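Putative uncharacterized protein (Chaetomium thermophilum, PDB 5T8V) is the C-terminal, HEAT-repeat part of the sister chromatid cohesion protein Scc2, which probably binds chromatin and helps load cohesin onto it. Local coordinates at residues L430-M435 with E454-M459. Numbering follows the deposited sequence.
Sequences LLMLMM and ELLGTM
M432 and L456 lie closest in backbone where two helices of one chain pack, their CA atoms 6.7 Å apart. The axes of 430-435 and 454-459 approach to 9.9 Å. They run antiparallel but clearly tilted, at 139° between their N-to-C directions. No hydrogen bond joins the two segments; the contact is made by leucine and methionine side chains, all buried. M459 reaches across to M432. Its chain bends at chi3 (-70°), which lays CE 3.8 Å from M432 CA, while its SD lies 3.8 Å from M432 CB. L456 packs against M432 and M435. Its CG sits 3.8 Å from M435 CB, and its CD2 meets M432 CG at 4.0 Å, the M432 and L456 side chains crossing at about a right angle. An alanine here would remove CG and both methyls, which M435 CB and M432 CG pack against, and would probably open a gap between the helices. L455 extends the apolar layer. Its CD1 touches L431 CD2 at 3.8 Å and also meets the methyl end of M435. On the same helix, T458 OG1 donates to a lone pair of L455 O, lying in the plane of that carbonyl, and M459 N gives the same oxygen a second bond. The helices 423-440 and 446-474 follow one another in the chain, an antiparallel helix pair consistent with the HEAT-repeat architecture. Helix 402-414 covers L431 and L455. Helix 357-391 touches L431 and M435, and F606 packs on both M432 and M459.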
ATOM      1  N   LEU A 430      21.619  -5.316  16.228  1.00 11.43           N
ATOM      2  CA  LEU A 430      21.134  -4.625  17.418  1.00 12.19           C
ATOM      3  C   LEU A 430      20.187  -3.492  17.044  1.00 13.77           C
ATOM      4  O   LEU A 430      19.168  -3.275  17.715  1.00 15.10           O
ATOM      5  CB  LEU A 430      22.313  -4.103  18.235  1.00 11.89           C
ATOM      6  CG  LEU A 430      23.296  -5.179  18.701  1.00 11.50           C
ATOM      7  CD1 LEU A 430      24.437  -4.546  19.464  1.00 13.27           C
ATOM      8  CD2 LEU A 430      22.607  -6.226  19.556  1.00 11.36           C
ATOM      9  N   LEU A 431      20.499  -2.762  15.974  1.00 23.18           N
ATOM     10  CA  LEU A 431      19.591  -1.718  15.515  1.00 25.29           C
ATOM     11  C   LEU A 431      18.224  -2.300  15.178  1.00 26.35           C
ATOM     12  O   LEU A 431      17.188  -1.746  15.563  1.00 30.32           O
ATOM     13  CB  LEU A 431      20.195  -1.004  14.305  1.00 26.76           C
ATOM     14  CG  LEU A 431      19.761   0.444  14.075  1.00 31.41           C
ATOM     15  CD1 LEU A 431      20.750   1.152  13.169  1.00 32.72           C
ATOM     16  CD2 LEU A 431      18.376   0.507  13.474  1.00 33.84           C
ATOM     17  N   MET A 432      18.204  -3.437  14.481  1.00 16.22           N
ATOM     18  CA  MET A 432      16.943  -4.065  14.107  1.00 16.12           C
ATOM     19  C   MET A 432      16.160  -4.497  15.339  1.00 16.78           C
ATOM     20  O   MET A 432      14.964  -4.207  15.462  1.00 18.07           O
ATOM     21  CB  MET A 432      17.214  -5.254  13.183  1.00 15.16           C
ATOM     22  CG  MET A 432      15.980  -6.066  12.828  1.00 17.51           C
ATOM     23  SD  MET A 432      15.615  -7.354  14.038  1.00 19.29           S
ATOM     24  CE  MET A 432      16.972  -8.488  13.748  1.00 18.23           C
ATOM     25  N   LEU A 433      16.815  -5.202  16.265  1.00 13.57           N
ATOM     26  CA  LEU A 433      16.142  -5.590  17.502  1.00 14.47           C
ATOM     27  C   LEU A 433      15.541  -4.376  18.196  1.00 15.60           C
ATOM     28  O   LEU A 433      14.417  -4.434  18.713  1.00 16.81           O
ATOM     29  CB  LEU A 433      17.122  -6.301  18.434  1.00 13.99           C
ATOM     30  CG  LEU A 433      17.711  -7.619  17.926  1.00 14.89           C
ATOM     31  CD1 LEU A 433      18.762  -8.139  18.897  1.00 14.62           C
ATOM     32  CD2 LEU A 433      16.620  -8.662  17.703  1.00 13.77           C
ATOM     33  N   MET A 434      16.270  -3.259  18.201  1.00 21.37           N
ATOM     34  CA  MET A 434      15.777  -2.065  18.872  1.00 23.89           C
ATOM     35  C   MET A 434      14.556  -1.491  18.164  1.00 25.68           C
ATOM     36  O   MET A 434      13.600  -1.059  18.819  1.00 27.61           O
ATOM     37  CB  MET A 434      16.890  -1.027  18.956  1.00 24.71           C
ATOM     38  CG  MET A 434      16.523   0.200  19.768  1.00 27.60           C
ATOM     39  SD  MET A 434      17.964   1.159  20.247  1.00 28.85           S
ATOM     40  CE  MET A 434      18.737   0.042  21.419  1.00 28.53           C
ATOM     41  N   MET A 435      14.564  -1.475  16.829  1.00 24.48           N
ATOM     42  CA  MET A 435      13.425  -0.919  16.103  1.00 25.70           C
ATOM     43  C   MET A 435      12.193  -1.804  16.245  1.00 25.56           C
ATOM     44  O   MET A 435      11.086  -1.302  16.472  1.00 27.32           O
ATOM     45  CB  MET A 435      13.783  -0.722  14.630  1.00 25.09           C
ATOM     46  CG  MET A 435      14.912   0.265  14.409  1.00 25.63           C
ATOM     47  SD  MET A 435      14.611   1.863  15.188  1.00 29.03           S
ATOM     48  CE  MET A 435      16.288   2.400  15.513  1.00 28.51           C
ATOM     49  N   GLU A 454      10.456   2.986   9.136  1.00 35.18           N
ATOM     50  CA  GLU A 454      11.214   3.469   7.988  1.00 36.80           C
ATOM     51  C   GLU A 454      12.558   2.762   7.871  1.00 35.08           C
ATOM     52  O   GLU A 454      13.018   2.473   6.761  1.00 35.82           O
ATOM     53  CB  GLU A 454      11.398   4.982   8.097  1.00 41.17           C
ATOM     54  CG  GLU A 454      12.254   5.593   7.001  1.00 43.96           C
ATOM     55  CD  GLU A 454      12.048   7.092   6.872  1.00 47.88           C
ATOM     56  OE1 GLU A 454      11.313   7.665   7.705  1.00 49.54           O
ATOM     57  OE2 GLU A 454      12.620   7.696   5.939  1.00 48.81           O
ATOM     58  N   LEU A 455      13.206   2.474   9.002  1.00 28.40           N
ATOM     59  CA  LEU A 455      14.495   1.790   8.958  1.00 25.58           C
ATOM     60  C   LEU A 455      14.329   0.289   8.758  1.00 23.30           C
ATOM     61  O   LEU A 455      15.078  -0.324   7.989  1.00 22.15           O
ATOM     62  CB  LEU A 455      15.286   2.066  10.238  1.00 24.61           C
ATOM     63  CG  LEU A 455      15.891   3.463  10.412  1.00 25.75           C
ATOM     64  CD1 LEU A 455      16.765   3.486  11.653  1.00 24.71           C
ATOM     65  CD2 LEU A 455      16.699   3.907   9.195  1.00 27.08           C
ATOM     66  N   LEU A 456      13.364  -0.320   9.447  1.00 17.75           N
ATOM     67  CA  LEU A 456      13.064  -1.726   9.211  1.00 17.15           C
ATOM     68  C   LEU A 456      12.795  -1.987   7.738  1.00 17.40           C
ATOM     69  O   LEU A 456      13.069  -3.084   7.241  1.00 16.64           O
ATOM     70  CB  LEU A 456      11.868  -2.161  10.062  1.00 17.97           C
ATOM     71  CG  LEU A 456      12.139  -2.347  11.559  1.00 17.67           C
ATOM     72  CD1 LEU A 456      10.838  -2.508  12.329  1.00 18.99           C
ATOM     73  CD2 LEU A 456      13.043  -3.545  11.807  1.00 16.28           C
ATOM     74  N   GLY A 457      12.276  -0.992   7.023  1.00 21.29           N
ATOM     75  CA  GLY A 457      12.103  -1.112   5.590  1.00 21.54           C
ATOM     76  C   GLY A 457      13.420  -1.258   4.851  1.00 21.52           C
ATOM     77  O   GLY A 457      13.609  -2.215   4.094  1.00 21.73           O
ATOM     78  N   THR A 458      14.344  -0.316   5.062  1.00 21.91           N
ATOM     79  CA  THR A 458      15.624  -0.376   4.362  1.00 21.32           C
ATOM     80  C   THR A 458      16.381  -1.649   4.720  1.00 20.21           C
ATOM     81  O   THR A 458      16.994  -2.282   3.851  1.00 22.34           O
ATOM     82  CB  THR A 458      16.472   0.860   4.684  1.00 21.71           C
ATOM     83  OG1 THR A 458      16.780   0.879   6.079  1.00 24.06           O
ATOM     84  CG2 THR A 458      15.733   2.137   4.329  1.00 22.50           C
ATOM     85  N   MET A 459      16.350  -2.043   5.995  1.00 18.78           N
ATOM     86  CA  MET A 459      17.006  -3.285   6.393  1.00 18.30           C
ATOM     87  C   MET A 459      16.366  -4.481   5.699  1.00 18.11           C
ATOM     88  O   MET A 459      17.065  -5.381   5.214  1.00 16.67           O
ATOM     89  CB  MET A 459      16.951  -3.444   7.916  1.00 18.15           C
ATOM     90  CG  MET A 459      17.918  -2.526   8.666  1.00 20.32           C
ATOM     91  SD  MET A 459      17.966  -2.779  10.460  1.00 20.99           S
ATOM     92  CE  MET A 459      16.368  -2.136  10.919  1.00 22.27           C
TER